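Local coordinates for xylulose kinase (Bifidobacterium adolescentis ATCC 15703, PDB 3I8B), which probably phosphorylates D-xylulose to D-xylulose 5-phosphate with ATP, as a member of the FGGY family of carbohydrate kinases, at residues A[9-14]-A[459-464]; A[19-24]-A[29-34]; A[72-77]-A[315-320]; A[47-52]-A[172-177]. All blocks are in the same frame, centred on the assembly; numbering follows the deposited sequence.

Contact 1: residues A[9-14]-A[459-464]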
loop_
_atom_site.group_PDB
_atom_site.type_symbol
_atom_site.label_atom_id
_atom_site.label_comp_id
_atom_site.label_asym_id
_atom_site.label_seq_id
_atom_site.Cartn_x
_atom_site.Cartn_y
_atom_site.Cartn_z
ATOM N N GLY A 9 18.357 1.821 2.865
ATOM C CA GLY A 9 16.923 1.742 2.666
ATOM C C GLY A 9 16.304 1.608 4.037
ATOM O O GLY A 9 16.660 0.708 4.815
ATOM N N VAL A 10 15.403 2.530 4.355
ATOM C CA VAL A 10 14.679 2.486 5.614
ATOM C C VAL A 10 13.256 2.036 5.337
ATOM O O VAL A 10 12.609 2.517 4.391
ATOM C CB VAL A 10 14.662 3.858 6.326
ATOM C CG1 VAL A 10 13.957 3.750 7.660
ATOM C CG2 VAL A 10 16.082 4.382 6.519
ATOM N N ASP A 11 12.789 1.096 6.154
ATOM C CA ASP A 11 11.424 0.607 6.091
ATOM C C ASP A 11 10.740 0.867 7.441
ATOM O O ASP A 11 10.951 0.143 8.415
ATOM C CB ASP A 11 11.420 -0.881 5.746
ATOM C CG ASP A 11 10.058 -1.529 5.930
ATOM O OD1 ASP A 11 9.054 -0.806 6.113
ATOM O OD2 ASP A 11 9.989 -2.777 5.883
ATOM N N THR A 12 9.966 1.940 7.514
ATOM C CA THR A 12 9.218 2.204 8.739
ATOM C C THR A 12 7.777 1.704 8.542
ATOM O O THR A 12 6.966 2.332 7.869
ATOM C CB THR A 12 9.311 3.686 9.148
ATOM O OG1 THR A 12 8.671 3.884 10.410
ATOM C CG2 THR A 12 8.678 4.615 8.086
ATOM N N SER A 13 7.492 0.531 9.095
ATOM C CA SER A 13 6.190 -0.106 8.936
ATOM C C SER A 13 5.394 0.067 10.220
ATOM O O SER A 13 5.901 0.605 11.198
ATOM C CB SER A 13 6.362 -1.599 8.645
ATOM O OG SER A 13 6.934 -2.269 9.774
ATOM N N THR A 14 4.141 -0.383 10.225
ATOM C CA THR A 14 3.349 -0.297 11.437
ATOM C C THR A 14 4.107 -0.926 12.608
ATOM O O THR A 14 4.209 -0.341 13.693
ATOM C CB THR A 14 1.976 -0.951 11.234
ATOM O OG1 THR A 14 1.344 -0.352 10.092
ATOM C CG2 THR A 14 1.101 -0.754 12.461
ATOM N N GLU A 459 13.422 -8.553 2.560
ATOM C CA GLU A 459 12.912 -7.260 2.977
ATOM C C GLU A 459 12.652 -6.372 1.768
ATOM O O GLU A 459 13.419 -5.437 1.507
ATOM C CB GLU A 459 13.922 -6.581 3.899
ATOM C CG GLU A 459 14.206 -7.350 5.166
ATOM C CD GLU A 459 12.973 -7.495 6.028
ATOM O OE1 GLU A 459 11.930 -6.902 5.675
ATOM O OE2 GLU A 459 13.051 -8.198 7.059
ATOM N N TYR A 460 11.574 -6.646 1.035
ATOM C CA TYR A 460 11.355 -5.963 -0.237
ATOM C C TYR A 460 11.219 -4.447 -0.088
ATOM O O TYR A 460 11.645 -3.699 -0.969
ATOM C CB TYR A 460 10.145 -6.518 -0.992
ATOM C CG TYR A 460 10.068 -8.026 -1.067
ATOM C CD1 TYR A 460 11.159 -8.782 -1.467
ATOM C CD2 TYR A 460 8.881 -8.692 -0.764
ATOM C CE1 TYR A 460 11.084 -10.154 -1.541
ATOM C CE2 TYR A 460 8.793 -10.074 -0.839
ATOM C CZ TYR A 460 9.902 -10.800 -1.230
ATOM O OH TYR A 460 9.827 -12.176 -1.306
ATOM N N VAL A 461 10.615 -3.987 1.005
ATOM C CA VAL A 461 10.435 -2.540 1.184
ATOM C C VAL A 461 11.774 -1.846 1.394
ATOM O O VAL A 461 12.081 -0.839 0.735
ATOM C CB VAL A 461 9.503 -2.187 2.368
ATOM C CG1 VAL A 461 9.568 -0.676 2.646
ATOM C CG2 VAL A 461 8.073 -2.624 2.071
ATOM N N ALA A 462 12.562 -2.385 2.320
ATOM C CA ALA A 462 13.899 -1.853 2.611
ATOM C C ALA A 462 14.802 -1.924 1.387
ATOM O O ALA A 462 15.575 -1.006 1.128
ATOM C CB ALA A 462 14.532 -2.602 3.788
ATOM N N ILE A 463 14.698 -3.016 0.631
ATOM C CA ILE A 463 15.476 -3.158 -0.599
ATOM C C ILE A 463 15.039 -2.131 -1.640
ATOM O O ILE A 463 15.873 -1.514 -2.281
ATOM C CB ILE A 463 15.372 -4.586 -1.191
ATOM C CG1 ILE A 463 16.026 -5.599 -0.253
ATOM C CG2 ILE A 463 16.004 -4.660 -2.576
ATOM C CD1 ILE A 463 16.156 -6.975 -0.847
ATOM N N GLY A 464 13.723 -1.957 -1.803
ATOM C CA GLY A 464 13.190 -0.953 -2.707
ATOM C C GLY A 464 13.629 0.461 -2.363
ATOM O O GLY A 464 13.948 1.255 -3.249
HETATM O O HOH W 1 11.415 -4.529 4.259
#
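Gly-9 and Asp-11, on the first strand of the actin-like N-terminal domain, pack against the opening turn of helix 460-474, from late in the chain. The strand and helix segments cross at 140°, with their axes 6.2 Å apart at closest approach. Backbone contact is a CA-H...O interaction: Gly-9 CA lies 3.4 Å from Ala-462 O, so close that any side chain on Gly-9 would collide with that carbonyl. Van der Waals contact comes from Val-461, whose CG1 packs 3.4 Å from the carboxylate carbon CG of Asp-11; the two side chains cross at about a right angle. A first torsion of 169° swings the Asp-11 carboxylate, predicted to be important for activity, over this valine, which also touches the predicted proton acceptor Asp-274. Polar contact runs through one water. It donates to Asp-11 OD2 (2.8 Å) and to OE1 of the N-cap residue Glu-459, which also has a salt bridge to Lys-18. Replacing Asp-11 by an alanine would probably deprive this water of one acceptor and uncover Val-461 CG1. The same water accepts from the first-turn amide Ala-462 N at 3.1 Å.

Contact 2: residues A[19-24]-A[29-34]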
loop_
_atom_site.group_PDB
_atom_site.type_symbol
_atom_site.label_atom_id
_atom_site.label_comp_id
_atom_site.label_asym_id
_atom_site.label_seq_id
_atom_site.Cartn_x
_atom_site.Cartn_y
_atom_site.Cartn_z
ATOM N N VAL A 19 16.530 -0.921 8.980
ATOM C CA VAL A 19 17.533 -0.130 8.263
ATOM C C VAL A 19 18.484 -1.057 7.512
ATOM O O VAL A 19 19.202 -1.853 8.118
ATOM C CB VAL A 19 18.348 0.773 9.205
ATOM C CG1 VAL A 19 19.449 1.481 8.425
ATOM C CG2 VAL A 19 17.448 1.801 9.896
ATOM N N ARG A 20 18.474 -0.974 6.190
ATOM C CA ARG A 20 19.313 -1.842 5.387
ATOM C C ARG A 20 20.435 -1.071 4.680
ATOM O O ARG A 20 20.248 -0.492 3.603
ATOM C CB ARG A 20 18.469 -2.601 4.377
ATOM C CG ARG A 20 19.178 -3.786 3.728
ATOM C CD ARG A 20 18.311 -4.263 2.589
ATOM N NE ARG A 20 18.673 -5.547 2.001
ATOM C CZ ARG A 20 19.517 -5.702 0.985
ATOM N NH1 ARG A 20 20.147 -4.652 0.472
ATOM N NH2 ARG A 20 19.742 -6.913 0.493
ATOM N N VAL A 21 21.610 -1.064 5.289
ATOM C CA VAL A 21 22.760 -0.456 4.634
ATOM C C VAL A 21 23.156 -1.360 3.469
ATOM O O VAL A 21 23.394 -2.565 3.646
ATOM C CB VAL A 21 23.917 -0.254 5.614
ATOM C CG1 VAL A 21 25.106 0.397 4.906
ATOM C CG2 VAL A 21 23.458 0.584 6.810
ATOM N N THR A 22 23.204 -0.808 2.264
ATOM C CA THR A 22 23.390 -1.685 1.118
ATOM C C THR A 22 24.348 -1.142 0.068
ATOM O O THR A 22 24.534 0.071 -0.065
ATOM C CB THR A 22 22.015 -2.156 0.495
ATOM O OG1 THR A 22 21.865 -1.727 -0.859
ATOM C CG2 THR A 22 20.858 -1.693 1.302
ATOM N N ASP A 23 24.956 -2.063 -0.673
ATOM C CA ASP A 23 25.890 -1.716 -1.739
ATOM C C ASP A 23 25.145 -1.054 -2.893
ATOM O O ASP A 23 24.223 -1.640 -3.464
ATOM C CB ASP A 23 26.602 -2.980 -2.208
ATOM C CG ASP A 23 27.695 -2.697 -3.213
ATOM O OD1 ASP A 23 27.372 -2.341 -4.361
ATOM O OD2 ASP A 23 28.874 -2.833 -2.847
ATOM N N ALA A 24 25.528 0.175 -3.226
ATOM C CA ALA A 24 24.802 0.950 -4.229
ATOM C C ALA A 24 24.860 0.278 -5.600
ATOM O O ALA A 24 23.918 0.331 -6.399
ATOM C CB ALA A 24 25.367 2.350 -4.312
ATOM N N LEU A 29 23.400 -6.720 0.745
ATOM C CA LEU A 29 23.243 -6.283 2.126
ATOM C C LEU A 29 24.628 -6.169 2.741
ATOM O O LEU A 29 25.453 -7.067 2.585
ATOM C CB LEU A 29 22.378 -7.276 2.922
ATOM C CG LEU A 29 22.027 -6.887 4.362
ATOM C CD1 LEU A 29 20.660 -7.433 4.764
ATOM C CD2 LEU A 29 23.093 -7.362 5.331
ATOM N N VAL A 30 24.876 -5.058 3.423
ATOM C CA VAL A 30 26.167 -4.795 4.054
ATOM C C VAL A 30 25.966 -4.815 5.563
ATOM O O VAL A 30 26.638 -5.557 6.268
ATOM C CB VAL A 30 26.767 -3.459 3.560
ATOM C CG1 VAL A 30 28.075 -3.121 4.285
ATOM C CG2 VAL A 30 27.010 -3.530 2.058
ATOM N N ARG A 31 25.009 -4.034 6.058
ATOM C CA ARG A 31 24.619 -4.112 7.473
ATOM C C ARG A 31 23.100 -4.010 7.594
ATOM O O ARG A 31 22.427 -3.548 6.670
ATOM C CB ARG A 31 25.278 -3.007 8.295
ATOM C CG ARG A 31 26.764 -2.830 7.994
ATOM C CD ARG A 31 27.447 -1.874 8.969
ATOM N NE ARG A 31 27.038 -0.482 8.783
ATOM C CZ ARG A 31 27.651 0.398 7.986
ATOM N NH1 ARG A 31 28.715 0.048 7.259
ATOM N NH2 ARG A 31 27.188 1.637 7.908
ATOM N N PHE A 32 22.564 -4.436 8.731
ATOM C CA PHE A 32 21.110 -4.421 8.951
ATOM C C PHE A 32 20.804 -4.174 10.417
ATOM O O PHE A 32 21.605 -4.518 11.293
ATOM C CB PHE A 32 20.499 -5.743 8.499
ATOM C CG PHE A 32 18.984 -5.774 8.545
ATOM C CD1 PHE A 32 18.319 -6.332 9.630
ATOM C CD2 PHE A 32 18.238 -5.303 7.481
ATOM C CE1 PHE A 32 16.930 -6.375 9.670
ATOM C CE2 PHE A 32 16.849 -5.345 7.507
ATOM C CZ PHE A 32 16.197 -5.885 8.602
ATOM N N GLY A 33 19.651 -3.566 10.682
ATOM C CA GLY A 33 19.227 -3.286 12.044
ATOM C C GLY A 33 17.723 -3.072 12.085
ATOM O O GLY A 33 17.111 -2.700 11.079
ATOM N N GLN A 34 17.121 -3.307 13.247
ATOM C CA GLN A 34 15.666 -3.312 13.346
ATOM C C GLN A 34 15.243 -3.021 14.785
ATOM O O GLN A 34 15.930 -3.418 15.735
ATOM C CB GLN A 34 15.120 -4.677 12.882
ATOM C CG GLN A 34 13.611 -4.879 13.082
ATOM C CD GLN A 34 13.119 -6.234 12.581
ATOM O OE1 GLN A 34 12.120 -6.764 13.071
ATOM N NE2 GLN A 34 13.811 -6.791 11.597
#
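Val-19 and Gly-33 form a hydrogen-bonded pair of the antiparallel beta hairpin 16-23/29-36, whose second strand is an outermost strand of the N-terminal sheet. Val-19 N donates to Gly-33 O at 2.8 Å, and Gly-33 N returns a more bent bond to Val-19 O. Arg-20 faces Phe-32 in the next, non-hydrogen-bonded pair. At Val-21 a classic beta bulge interrupts the register: Val-21 O accepts from both Val-30 N (2.9 Å) and Arg-31 N (3.3 Å), while the bond from Val-21 N to Arg-31 O is weak. Beyond the extra residue, Thr-22 pairs with Leu-29.

Arg-20, Phe-32 and Leu-29 share the face turned to helix 460-474. The Arg-20 chain runs extended from CG to NE (chi3 -168°), which carries its guanidinium over Leu-29: CB of Leu-29 sits above one face of that group, 3.6 Å from NH2 of Arg-20. NH1 bonds to Gly-27 O in the hairpin turn. Cutting Arg-20 back to an alanine would probably leave Gly-27 O without this donor and open a gap beside Leu-29. Phe-32 presents its ring edge to Arg-20 CB, with CD2 of Phe-32 4.1 Å away.

The other face carries Val-21 and Arg-31. Bent at chi3 (-70°), Arg-31 sends its guanidinium to Ala-59 O and into a salt bridge with Asp-64, and Val-21 CG1 covers one face of it, 3.9 Å from Arg-31 NH2.

Contact 3: residues A[72-77]-A[315-320]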
loop_
_atom_site.group_PDB
_atom_site.type_symbol
_atom_site.label_atom_id
_atom_site.label_comp_id
_atom_site.label_asym_id
_atom_site.label_seq_id
_atom_site.Cartn_x
_atom_site.Cartn_y
_atom_site.Cartn_z
ATOM N N GLY A 72 7.479 3.798 3.739
ATOM C CA GLY A 72 6.634 3.894 4.909
ATOM C C GLY A 72 5.262 3.257 4.773
ATOM O O GLY A 72 4.710 3.145 3.665
ATOM N N GLN A 73 4.701 2.845 5.905
ATOM C CA GLN A 73 3.294 2.442 5.923
ATOM C C GLN A 73 2.473 3.592 5.316
ATOM O O GLN A 73 2.714 4.754 5.629
ATOM C CB GLN A 73 2.832 2.130 7.354
ATOM C CG GLN A 73 3.254 3.162 8.394
ATOM C CD GLN A 73 2.631 2.900 9.758
ATOM O OE1 GLN A 73 1.457 2.540 9.853
ATOM N NE2 GLN A 73 3.416 3.076 10.819
ATOM N N GLN A 74 1.520 3.270 4.440
ATOM C CA GLN A 74 0.769 4.298 3.720
ATOM C C GLN A 74 -0.242 5.036 4.600
ATOM O O GLN A 74 -0.582 4.562 5.683
ATOM C CB GLN A 74 0.075 3.705 2.487
ATOM C CG GLN A 74 1.033 3.093 1.448
ATOM C CD GLN A 74 0.432 3.012 0.044
ATOM O OE1 GLN A 74 -0.029 4.020 -0.528
ATOM N NE2 GLN A 74 0.449 1.817 -0.527
ATOM N N HIS A 75 -0.676 6.214 4.143
ATOM C CA HIS A 75 -1.888 6.889 4.646
ATOM C C HIS A 75 -1.777 7.567 6.019
ATOM O O HIS A 75 -2.423 8.584 6.261
ATOM C CB HIS A 75 -3.088 5.914 4.641
ATOM C CG HIS A 75 -3.222 5.129 3.370
ATOM N ND1 HIS A 75 -3.149 3.751 3.328
ATOM C CD2 HIS A 75 -3.415 5.531 2.091
ATOM C CE1 HIS A 75 -3.305 3.337 2.082
ATOM N NE2 HIS A 75 -3.455 4.399 1.310
ATOM N N GLY A 76 -0.966 7.006 6.916
ATOM C CA GLY A 76 -0.897 7.515 8.274
ATOM C C GLY A 76 -0.870 9.032 8.347
ATOM O O GLY A 76 0.005 9.694 7.756
HETATM N N MSE A 77 -1.807 9.599 9.101
HETATM C CA MSE A 77 -1.918 11.052 9.217
HETATM C C MSE A 77 -1.019 11.616 10.320
HETATM O O MSE A 77 -1.269 11.376 11.503
HETATM C CB MSE A 77 -3.374 11.465 9.506
HETATM C CG MSE A 77 -3.544 12.959 9.764
HETATM SE SE MSE A 77 -5.090 13.445 10.920
HETATM C CE MSE A 77 -4.421 12.735 12.644
ATOM N N SER A 315 -7.886 0.543 -5.780
ATOM C CA SER A 315 -7.244 1.832 -5.537
ATOM C C SER A 315 -6.405 2.286 -6.740
ATOM O O SER A 315 -5.739 1.483 -7.395
ATOM C CB SER A 315 -6.335 1.741 -4.307
ATOM O OG SER A 315 -7.071 1.516 -3.119
ATOM N N GLY A 316 -6.418 3.583 -7.009
ATOM C CA GLY A 316 -5.620 4.143 -8.077
ATOM C C GLY A 316 -4.409 4.888 -7.546
ATOM O O GLY A 316 -4.362 6.121 -7.583
ATOM N N PHE A 317 -3.429 4.137 -7.053
ATOM C CA PHE A 317 -2.210 4.728 -6.511
ATOM C C PHE A 317 -1.162 4.890 -7.604
ATOM O O PHE A 317 -1.326 4.385 -8.717
ATOM C CB PHE A 317 -1.627 3.861 -5.388
ATOM C CG PHE A 317 -2.537 3.693 -4.204
ATOM C CD1 PHE A 317 -3.564 4.598 -3.955
ATOM C CD2 PHE A 317 -2.358 2.630 -3.325
ATOM C CE1 PHE A 317 -4.401 4.434 -2.860
ATOM C CE2 PHE A 317 -3.187 2.471 -2.216
ATOM C CZ PHE A 317 -4.208 3.371 -1.986
ATOM N N ALA A 318 -0.086 5.604 -7.276
ATOM C CA ALA A 318 1.066 5.711 -8.158
ATOM C C ALA A 318 2.176 4.796 -7.654
ATOM O O ALA A 318 2.240 4.483 -6.468
ATOM C CB ALA A 318 1.557 7.152 -8.220
ATOM N N ASP A 319 3.055 4.371 -8.554
ATOM C CA ASP A 319 4.179 3.530 -8.154
ATOM C C ASP A 319 5.413 4.415 -7.956
ATOM O O ASP A 319 5.295 5.642 -7.920
ATOM C CB ASP A 319 4.454 2.450 -9.209
ATOM C CG ASP A 319 5.359 2.940 -10.331
ATOM O OD1 ASP A 319 5.395 4.157 -10.612
ATOM O OD2 ASP A 319 6.041 2.097 -10.944
ATOM N N CYS A 320 6.586 3.793 -7.854
ATOM C CA CYS A 320 7.835 4.541 -7.618
ATOM C C CYS A 320 8.740 4.679 -8.838
ATOM O O CYS A 320 9.947 4.899 -8.701
ATOM C CB CYS A 320 8.628 3.919 -6.468
ATOM S SG CYS A 320 7.861 4.141 -4.842
#
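The predicted sugar-binding loop after strand 65-72 meets the edge strand 315-318 of the C-terminal sheet across the cleft between the two halves of the kinase, and three buried side chains make the contact. Gln-74 and His-75, both predicted to bind substrate, approach the ring of Phe-317. A gamma turn centred on His-75 is closed by Gly-76 N to Gln-74 O at 2.8 Å. Gln-74 is extended beyond CG and brings its amide over one face of the phenyl ring, with OE1 3.9 Å from Phe-317 CD2 and the two planes 63° apart. Ser-315 CB covers the opposite face. His-75 comes with its ring edge to Phe-317 CZ; the imidazole and phenyl rings meet obliquely, their centroids 5.6 Å apart and their planes at 55°. One imidazole face rests on Gln-74 CB. The Gln-74 side chain also touches the predicted proton acceptor Asp-274, and its NE2 makes a weak hydrogen bond to Asn-275. The phenyl ring offers neither side chain a conventional hydrogen-bonding partner. The contact buries just 102 Å², consistent with an apolar wall beside the predicted sugar site that leaves the polar groups of Gln-74 and His-75 to other partners, the sugar probably among them.

Contact 4: residues A[47-52]-A[172-177]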
loop_
_atom_site.group_PDB
_atom_site.type_symbol
_atom_site.label_atom_id
_atom_site.label_comp_id
_atom_site.label_asym_id
_atom_site.label_seq_id
_atom_site.Cartn_x
_atom_site.Cartn_y
_atom_site.Cartn_z
ATOM N N TYR A 47 7.713 7.470 18.823
ATOM C CA TYR A 47 8.168 6.081 18.804
ATOM C C TYR A 47 8.799 5.670 17.478
ATOM O O TYR A 47 9.661 4.802 17.466
ATOM C CB TYR A 47 7.034 5.122 19.148
ATOM C CG TYR A 47 6.614 5.214 20.586
ATOM C CD1 TYR A 47 7.398 4.657 21.593
ATOM C CD2 TYR A 47 5.438 5.857 20.944
ATOM C CE1 TYR A 47 7.018 4.734 22.924
ATOM C CE2 TYR A 47 5.048 5.943 22.279
ATOM C CZ TYR A 47 5.842 5.377 23.259
ATOM O OH TYR A 47 5.466 5.457 24.579
ATOM N N TRP A 48 8.364 6.276 16.372
ATOM C CA TRP A 48 8.967 5.977 15.076
ATOM C C TRP A 48 10.364 6.569 14.997
ATOM O O TRP A 48 11.264 5.972 14.399
ATOM C CB TRP A 48 8.155 6.536 13.909
ATOM C CG TRP A 48 6.758 6.057 13.808
ATOM C CD1 TRP A 48 6.246 4.868 14.257
ATOM C CD2 TRP A 48 5.687 6.742 13.164
ATOM N NE1 TRP A 48 4.906 4.786 13.944
ATOM C CE2 TRP A 48 4.537 5.929 13.277
ATOM C CE3 TRP A 48 5.582 7.976 12.510
ATOM C CZ2 TRP A 48 3.300 6.306 12.759
ATOM C CZ3 TRP A 48 4.348 8.352 11.997
ATOM C CH2 TRP A 48 3.223 7.522 12.127
ATOM N N TRP A 49 10.545 7.754 15.570
ATOM C CA TRP A 49 11.875 8.335 15.587
ATOM C C TRP A 49 12.827 7.480 16.438
ATOM O O TRP A 49 13.954 7.189 16.028
ATOM C CB TRP A 49 11.875 9.767 16.099
ATOM C CG TRP A 49 13.271 10.279 16.178
ATOM C CD1 TRP A 49 13.986 10.568 17.309
ATOM C CD2 TRP A 49 14.169 10.477 15.073
ATOM N NE1 TRP A 49 15.258 10.968 16.971
ATOM C CE2 TRP A 49 15.395 10.922 15.609
ATOM C CE3 TRP A 49 14.045 10.339 13.685
ATOM C CZ2 TRP A 49 16.489 11.236 14.799
ATOM C CZ3 TRP A 49 15.139 10.655 12.878
ATOM C CH2 TRP A 49 16.337 11.097 13.439
ATOM N N SER A 50 12.366 7.088 17.623
ATOM C CA SER A 50 13.191 6.284 18.528
ATOM C C SER A 50 13.549 4.929 17.920
ATOM O O SER A 50 14.688 4.469 18.038
ATOM C CB SER A 50 12.498 6.096 19.878
ATOM O OG SER A 50 12.445 7.316 20.598
ATOM N N ALA A 51 12.571 4.290 17.284
ATOM C CA ALA A 51 12.810 3.028 16.602
ATOM C C ALA A 51 13.820 3.195 15.465
ATOM O O ALA A 51 14.711 2.356 15.302
ATOM C CB ALA A 51 11.509 2.425 16.087
ATOM N N PHE A 52 13.691 4.261 14.677
ATOM C CA PHE A 52 14.677 4.508 13.626
ATOM C C PHE A 52 16.097 4.623 14.182
ATOM O O PHE A 52 17.034 4.045 13.642
ATOM C CB PHE A 52 14.369 5.769 12.812
ATOM C CG PHE A 52 15.524 6.213 11.963
ATOM C CD1 PHE A 52 15.836 5.538 10.787
ATOM C CD2 PHE A 52 16.311 7.291 12.348
ATOM C CE1 PHE A 52 16.915 5.935 10.008
ATOM C CE2 PHE A 52 17.383 7.685 11.579
ATOM C CZ PHE A 52 17.685 7.009 10.401
ATOM N N SER A 172 11.612 11.285 7.111
ATOM C CA SER A 172 12.633 11.864 6.251
ATOM C C SER A 172 12.996 13.267 6.722
ATOM O O SER A 172 14.160 13.635 6.774
ATOM C CB SER A 172 12.179 11.864 4.777
ATOM O OG SER A 172 12.030 10.536 4.297
ATOM N N TRP A 173 11.984 14.040 7.072
ATOM C CA TRP A 173 12.140 15.398 7.609
ATOM C C TRP A 173 12.971 15.412 8.915
ATOM O O TRP A 173 13.868 16.252 9.107
ATOM C CB TRP A 173 10.730 15.964 7.815
ATOM C CG TRP A 173 10.617 17.383 8.222
ATOM C CD1 TRP A 173 10.925 18.492 7.474
ATOM C CD2 TRP A 173 10.102 17.865 9.466
ATOM N NE1 TRP A 173 10.650 19.635 8.201
ATOM C CE2 TRP A 173 10.151 19.274 9.425
ATOM C CE3 TRP A 173 9.625 17.239 10.622
ATOM C CZ2 TRP A 173 9.719 20.068 10.493
ATOM C CZ3 TRP A 173 9.199 18.023 11.678
ATOM C CH2 TRP A 173 9.246 19.428 11.606
ATOM N N ARG A 174 12.694 14.466 9.803
ATOM C CA ARG A 174 13.489 14.302 11.027
ATOM C C ARG A 174 14.943 13.878 10.724
ATOM O O ARG A 174 15.895 14.326 11.374
ATOM C CB ARG A 174 12.832 13.258 11.932
ATOM C CG ARG A 174 11.467 13.657 12.472
ATOM C CD ARG A 174 11.495 14.991 13.235
ATOM N NE ARG A 174 12.603 15.071 14.191
ATOM C CZ ARG A 174 12.637 14.448 15.367
ATOM N NH1 ARG A 174 11.615 13.700 15.773
ATOM N NH2 ARG A 174 13.701 14.581 16.144
ATOM N N ILE A 175 15.106 13.007 9.739
ATOM C CA ILE A 175 16.440 12.581 9.321
ATOM C C ILE A 175 17.266 13.776 8.792
ATOM O O ILE A 175 18.476 13.877 9.063
ATOM C CB ILE A 175 16.346 11.397 8.327
ATOM C CG1 ILE A 175 16.008 10.103 9.099
ATOM C CG2 ILE A 175 17.629 11.240 7.504
ATOM C CD1 ILE A 175 15.648 8.937 8.203
ATOM N N ALA A 176 16.598 14.680 8.070
ATOM C CA ALA A 176 17.188 15.929 7.608
ATOM C C ALA A 176 17.529 16.842 8.766
ATOM O O ALA A 176 18.110 17.897 8.568
ATOM C CB ALA A 176 16.241 16.665 6.617
ATOM N N GLY A 177 17.131 16.460 9.971
ATOM C CA GLY A 177 17.515 17.201 11.155
ATOM C C GLY A 177 16.496 18.213 11.643
ATOM O O GLY A 177 16.783 18.976 12.562
#
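Trp-49 on helix 46-58 turns one face of its indole to the guanidinium of Arg-174 on helix 167-175, the two planes inclined by 31°. Both helices belong to the actin-like N-terminal half and pack beside its sheet. The pair is cation-pi: Arg-174 CZ stands 4.3 Å from the centroid of the five-membered indole ring and 11° off its normal. Bends at chi2 (-56°) and chi3 fold the arginine back across the indole, and NE bonds to Tyr-178 O, which helps hold the guanidinium in place. Nearer the backbone, Arg-174 CB reaches the six-membered ring, 3.6 Å from Trp-49 CZ3. Ile-175 approaches the same indole at its edge, with CG1 3.9 Å from Trp-49 CZ3. One turn along helix 46-58, Phe-52 receives the end of this isoleucine: CD1 stands over the phenyl face in a CH-pi contact, 3.9 Å from the Phe-52 ring centroid, the two side chains crossing at about a right angle. Ile-175 also touches Leu-68 and Val-70 of strand 65-72. The chemistry is graded, with hydrocarbon packing on the sheet side and, at partly exposed Trp-49, an indole pi cloud that probably helps stabilise the arginine's charge.

Contact 1 touches each of the other three. Its Gly-9 O probably accepts a hydrogen bond from Arg-20 N of contact 2 (2.8 Å), across neighbouring strands of one sheet; Arg-20 also packs on Ala-462 and Ile-463. Thr-12 O probably takes another from Gln-73 N of contact 3 (3.0 Å), leading into the predicted sugar-binding loop. Contact 4 packs on the face of the sheet away from helix 460-474, with Phe-52 CE1 3.9 Å from Val-10 CG2; its Arg-174 side chain lies about 8 Å from that of Leu-192, a residue of the magnesium site. Contacts 1 and 3 converge on the predicted proton acceptor Asp-274: the side chains of Val-461 and Gln-74 each come within about 4 Å of its own.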